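Nuclear transport factor 2 family protein (Rhodopseudomonas palustris, PDB 3DM8) is of unknown function but belongs to the SnoaL-like branch of the NTF2 superfamily and is a putative isomerase. Local coordinates at residues N32-Y38 with L116-V122; G80-A84 with F108-Q112. All coordinates share one frame; numbering follows the deposited sequence.

Interaction 1 of 2, residues N32-Y38 with L116-V122. With CE9 (dodecyl nona ethylene glycol ether), chain B.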
# COMPACT_ATOMS: atom_id res chain seq x y z
N ASN A 32 22.20 0.09 8.55
CA ASN A 32 21.24 0.56 9.56
C ASN A 32 19.88 0.78 8.99
O ASN A 32 19.12 1.62 9.45
CB ASN A 32 21.71 1.84 10.25
CG ASN A 32 23.07 1.66 10.91
OD1 ASN A 32 24.10 2.29 10.52
ND2 ASN A 32 23.12 0.73 11.82
N ILE A 33 19.56 0.01 7.97
CA ILE A 33 18.23 0.09 7.36
C ILE A 33 17.10 0.08 8.39
O ILE A 33 17.09 -0.68 9.38
CB ILE A 33 18.00 -1.01 6.32
CG1 ILE A 33 16.66 -0.81 5.56
CG2 ILE A 33 18.08 -2.43 6.99
CD1 ILE A 33 16.55 -1.61 4.29
N ASP A 34 16.10 0.92 8.10
CA ASP A 34 14.85 1.01 8.88
C ASP A 34 13.73 0.45 8.04
O ASP A 34 13.33 1.02 7.06
CB ASP A 34 14.60 2.48 9.21
CG ASP A 34 13.38 2.72 10.05
OD1 ASP A 34 12.39 1.96 10.01
OD2 ASP A 34 13.42 3.78 10.76
N TRP A 35 13.28 -0.75 8.43
CA TRP A 35 12.42 -1.60 7.59
C TRP A 35 11.12 -1.99 8.26
O TRP A 35 11.06 -2.26 9.48
CB TRP A 35 13.20 -2.90 7.29
CG TRP A 35 12.53 -4.09 6.63
CD1 TRP A 35 11.71 -5.03 7.23
CD2 TRP A 35 12.80 -4.58 5.33
NE1 TRP A 35 11.40 -6.01 6.33
CE2 TRP A 35 12.07 -5.76 5.15
CE3 TRP A 35 13.58 -4.13 4.28
CZ2 TRP A 35 12.12 -6.49 3.98
CZ3 TRP A 35 13.58 -4.80 3.10
CH2 TRP A 35 12.87 -5.96 2.93
N ALA A 36 10.05 -2.03 7.46
CA ALA A 36 8.79 -2.67 7.97
C ALA A 36 7.92 -3.18 6.87
O ALA A 36 7.66 -2.50 5.87
CB ALA A 36 7.96 -1.70 8.92
N ILE A 37 7.40 -4.38 7.08
CA ILE A 37 6.36 -4.90 6.22
C ILE A 37 5.17 -5.16 7.09
O ILE A 37 5.29 -5.90 8.03
CB ILE A 37 6.72 -6.23 5.51
CG1 ILE A 37 7.96 -6.12 4.66
CG2 ILE A 37 5.52 -6.73 4.63
CD1 ILE A 37 8.49 -7.53 4.27
N TYR A 38 4.05 -4.53 6.78
CA TYR A 38 2.89 -4.61 7.67
C TYR A 38 2.05 -5.82 7.32
O TYR A 38 1.37 -5.87 6.32
CB TYR A 38 2.05 -3.32 7.62
CG TYR A 38 2.85 -2.13 8.09
CD1 TYR A 38 3.36 -1.22 7.19
CD2 TYR A 38 3.15 -1.96 9.44
CE1 TYR A 38 4.11 -0.17 7.58
CE2 TYR A 38 3.93 -0.87 9.85
CZ TYR A 38 4.41 0.01 8.89
OH TYR A 38 5.17 1.12 9.20
N LEU A 116 19.77 1.05 0.19
CA LEU A 116 18.40 1.10 0.75
C LEU A 116 18.48 1.36 2.24
O LEU A 116 19.00 0.56 3.00
CB LEU A 116 17.65 -0.20 0.49
CG LEU A 116 16.19 -0.27 0.94
CD1 LEU A 116 15.36 0.72 0.05
CD2 LEU A 116 15.67 -1.67 0.88
N THR A 117 17.92 2.49 2.66
CA THR A 117 17.97 2.97 4.06
C THR A 117 16.63 2.91 4.78
O THR A 117 16.56 2.86 5.99
CB THR A 117 18.53 4.39 4.15
OG1 THR A 117 17.73 5.29 3.36
CG2 THR A 117 20.01 4.40 3.73
N ASN A 118 15.58 2.90 4.01
CA ASN A 118 14.22 2.85 4.55
C ASN A 118 13.29 2.12 3.57
O ASN A 118 13.25 2.42 2.36
CB ASN A 118 13.71 4.26 4.87
CG ASN A 118 12.50 4.26 5.80
OD1 ASN A 118 11.42 3.80 5.42
ND2 ASN A 118 12.70 4.70 7.02
N LEU A 119 12.53 1.16 4.11
CA LEU A 119 11.48 0.49 3.38
C LEU A 119 10.24 0.30 4.21
O LEU A 119 10.31 -0.05 5.41
CB LEU A 119 12.00 -0.88 2.86
CG LEU A 119 11.03 -1.74 2.07
CD1 LEU A 119 11.79 -2.55 0.98
CD2 LEU A 119 10.13 -2.73 2.93
N ARG A 120 9.11 0.58 3.56
CA ARG A 120 7.80 0.35 4.14
C ARG A 120 6.93 -0.30 3.09
O ARG A 120 6.89 0.13 1.93
CB ARG A 120 7.14 1.65 4.59
CG ARG A 120 7.79 2.36 5.78
CD ARG A 120 7.72 1.51 7.03
NE ARG A 120 8.17 2.23 8.21
CZ ARG A 120 9.43 2.24 8.62
NH1 ARG A 120 9.78 2.88 9.70
NH2 ARG A 120 10.33 1.57 7.96
N MET A 121 6.34 -1.40 3.47
CA MET A 121 5.45 -2.15 2.60
C MET A 121 4.11 -2.41 3.24
O MET A 121 4.04 -2.88 4.33
CB MET A 121 6.07 -3.48 2.20
CG MET A 121 5.12 -4.27 1.37
SD MET A 121 5.68 -5.90 0.92
CE MET A 121 6.89 -5.22 -0.21
N VAL A 122 3.08 -2.08 2.49
CA VAL A 122 1.67 -2.42 2.78
C VAL A 122 1.19 -3.37 1.72
O VAL A 122 1.34 -3.13 0.53
CB VAL A 122 0.76 -1.15 2.70
CG1 VAL A 122 -0.66 -1.46 3.22
CG2 VAL A 122 1.38 -0.07 3.51
C29 CE9 B . 11.86 2.46 18.84
C30 CE9 B . 11.63 1.66 17.56
O31 CE9 B . 12.29 2.32 16.48
C32 CE9 B . 12.15 1.64 15.23
C33 CE9 B . 12.82 2.48 14.16
O34 CE9 B . 14.21 2.56 14.45
C35 CE9 B . 14.68 3.89 14.37
C36 CE9 B . 16.14 3.88 13.99
O37 CE9 B . 16.90 4.04 15.18
C38 CE9 B . 16.71 5.32 15.78
C39 CE9 B . 16.40 5.14 17.26
OXT CE9 B . 17.29 6.00 17.98
O HOH W 1 17.94 4.29 8.05

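Interaction 2 of 2, residues G80-A84 with F108-Q112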
# COMPACT_ATOMS: atom_id res chain seq x y z
N GLY A 80 11.68 9.24 -7.46
CA GLY A 80 12.39 10.47 -7.15
C GLY A 80 13.90 10.22 -7.13
O GLY A 80 14.35 9.13 -7.46
N ILE A 81 14.68 11.22 -6.77
CA ILE A 81 16.13 11.08 -6.83
C ILE A 81 16.61 9.96 -5.88
O ILE A 81 17.37 9.04 -6.29
CB ILE A 81 16.85 12.41 -6.54
CG1 ILE A 81 16.52 13.37 -7.68
CG2 ILE A 81 18.39 12.18 -6.46
CD1 ILE A 81 17.08 14.78 -7.55
N ASP A 82 16.22 10.04 -4.63
CA ASP A 82 16.79 9.07 -3.63
C ASP A 82 15.63 8.34 -2.98
O ASP A 82 15.64 8.00 -1.80
CB ASP A 82 17.63 9.82 -2.57
CG ASP A 82 19.02 10.23 -3.06
OD1 ASP A 82 19.71 9.39 -3.71
OD2 ASP A 82 19.46 11.39 -2.76
N SER A 83 14.58 8.16 -3.77
CA SER A 83 13.34 7.64 -3.23
C SER A 83 12.40 7.10 -4.29
O SER A 83 12.49 7.41 -5.46
CB SER A 83 12.63 8.72 -2.38
OG SER A 83 12.27 9.88 -3.10
N ALA A 84 11.50 6.24 -3.88
CA ALA A 84 10.53 5.73 -4.84
C ALA A 84 9.33 5.17 -4.12
O ALA A 84 9.42 4.76 -2.96
CB ALA A 84 11.16 4.65 -5.73
N PHE A 108 7.30 1.78 -0.39
CA PHE A 108 7.95 3.06 -0.30
C PHE A 108 9.36 2.89 0.15
O PHE A 108 9.60 2.27 1.21
CB PHE A 108 7.22 4.00 0.67
CG PHE A 108 5.79 4.31 0.26
CD1 PHE A 108 4.79 3.35 0.36
CD2 PHE A 108 5.48 5.55 -0.22
CE1 PHE A 108 3.50 3.66 -0.04
CE2 PHE A 108 4.19 5.84 -0.64
CZ PHE A 108 3.21 4.87 -0.52
N THR A 109 10.31 3.41 -0.64
CA THR A 109 11.72 3.22 -0.37
C THR A 109 12.49 4.54 -0.38
O THR A 109 12.17 5.48 -1.08
CB THR A 109 12.36 2.31 -1.46
OG1 THR A 109 12.01 2.79 -2.72
CG2 THR A 109 11.81 0.91 -1.40
N GLN A 110 13.50 4.57 0.47
CA GLN A 110 14.44 5.65 0.52
C GLN A 110 15.85 5.07 0.37
O GLN A 110 16.14 3.97 0.85
CB GLN A 110 14.33 6.40 1.88
CG GLN A 110 12.97 7.06 2.19
CD GLN A 110 12.66 8.35 1.44
OE1 GLN A 110 13.57 9.10 0.99
NE2 GLN A 110 11.36 8.65 1.33
N PHE A 111 16.72 5.83 -0.30
CA PHE A 111 18.09 5.43 -0.54
C PHE A 111 19.06 6.54 -0.20
O PHE A 111 18.74 7.74 -0.26
CB PHE A 111 18.31 5.05 -2.00
CG PHE A 111 17.39 4.00 -2.51
CD1 PHE A 111 16.13 4.32 -3.01
CD2 PHE A 111 17.81 2.67 -2.54
CE1 PHE A 111 15.28 3.34 -3.49
CE2 PHE A 111 16.93 1.67 -3.00
CZ PHE A 111 15.69 2.00 -3.45
N GLN A 112 20.26 6.11 0.15
CA GLN A 112 21.36 7.02 0.37
C GLN A 112 22.62 6.34 -0.08
O GLN A 112 22.92 5.21 0.31
CB GLN A 112 21.45 7.39 1.84
CG GLN A 112 20.29 8.20 2.33

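Interaction 1 of 2, residues N32-Y38 with L116-V122
Strand 33-38 runs parallel to 116-122, their short axes 14° apart, with D34 N bonded to T117 O (2.9 Å) and Y38 N closing the far end on M121 O. Between them L119 N bonds to D34 O and M121 N to A36 O. On the face of D34, A36 and Y38 the contact centres on the R120-D34 salt bridge. R120 leaves its strand bent at chi2 (-63°), passes A36 CB, which lies over one face of the guanidinium, and runs back along the sheet to D34. Both R120 NH1 (2.8 Å) and R120 NH2 (2.9 Å) grip D34 OD1 from one side of the carboxylate plane, a salt bridge made end-on to a single oxygen. R120 NH2 also bonds to L119 O at 3.0 Å, on the opposite face of that carbonyl from A36 N; with the grip on D34 OD1, this bond holds the guanidinium against rotation. A leucine in place of R120 would probably leave the D34 carboxylate without its countercharge and L119 O with one donor fewer. These strands belong to the strongly curved mixed sheet of the NTF2-like alpha+beta fold, and on the other face W35 packs on V56 and V59 of helix 53-66. There L119 CD2 sits over the W35 six-membered ring, 3.9 Å from its centroid, a CH-pi contact, while L116 CD2 comes to the ring edge. I37 CG2 meets M121 SD at 3.8 Å. Near T117 and N118, which form a classic bulge opposite Q110, a water bridges N32 O and T117 O.

Interaction 2 of 2, residues G80-A84 with F108-Q112
D82 O takes the hydrogen of F111 N at 2.9 Å. Further along, A84 and T109 form an antiparallel hydrogen-bonded pair: A84 N reaches T109 O, and T109 N returns to A84 O at 2.8 Å, nearly straight at 173°. S83 and Q110 make the intervening non-hydrogen-bonded pair, with S83 CA resting 3.3 Å from T109 O in a CA-H...O contact. Beside that pair the Q110 chain, bent at chi2 (-75°), folds back so that Q110 OE1 lies 3.5 Å from S83 CB. On the face of A84 and T109, T109 OG1 lies 3.6 Å from A84 CB. At the loop end, F111 turns the edge of its ring to D82 O, and D82 CB lies against F111 O. The tight turn that brings D82 into place is closed by G80 N bonding to S83 O. G80 O is also hydrogen-bonded to H4 NE2. The pairing joins the far ends of the hairpin formed by strands 83-94 and 100-112. Helix 5-19 packs on A84, T109 and F111 through L6 and S5, strand 115-123 continues the sheet beyond 108-112, and M78 of the second subunit lies against Q110.

Interactions 1 and 2 lie on one curved sheet, their centres 11 Å apart, with strands 115-123 and 100-112 side by side between their outer partners. Backbone pairs probably bond across this seam, R120 O to F108 N and N118 O to Q110 N, both at 2.9 Å. L116 packs on the same seam, its CD1 3.6 Å from F111 CE2. In sequence, interaction 2 is nested within the loop that interaction 1 closes. The glycol ether of chain B lies beside interaction 1, its C33 3.7 Å from D34 OD2, whereas the Q110 side chain is about 13 Å from a bound ether. Both contacts also touch the second subunit, which packs M87 on R120 and S86 on F108.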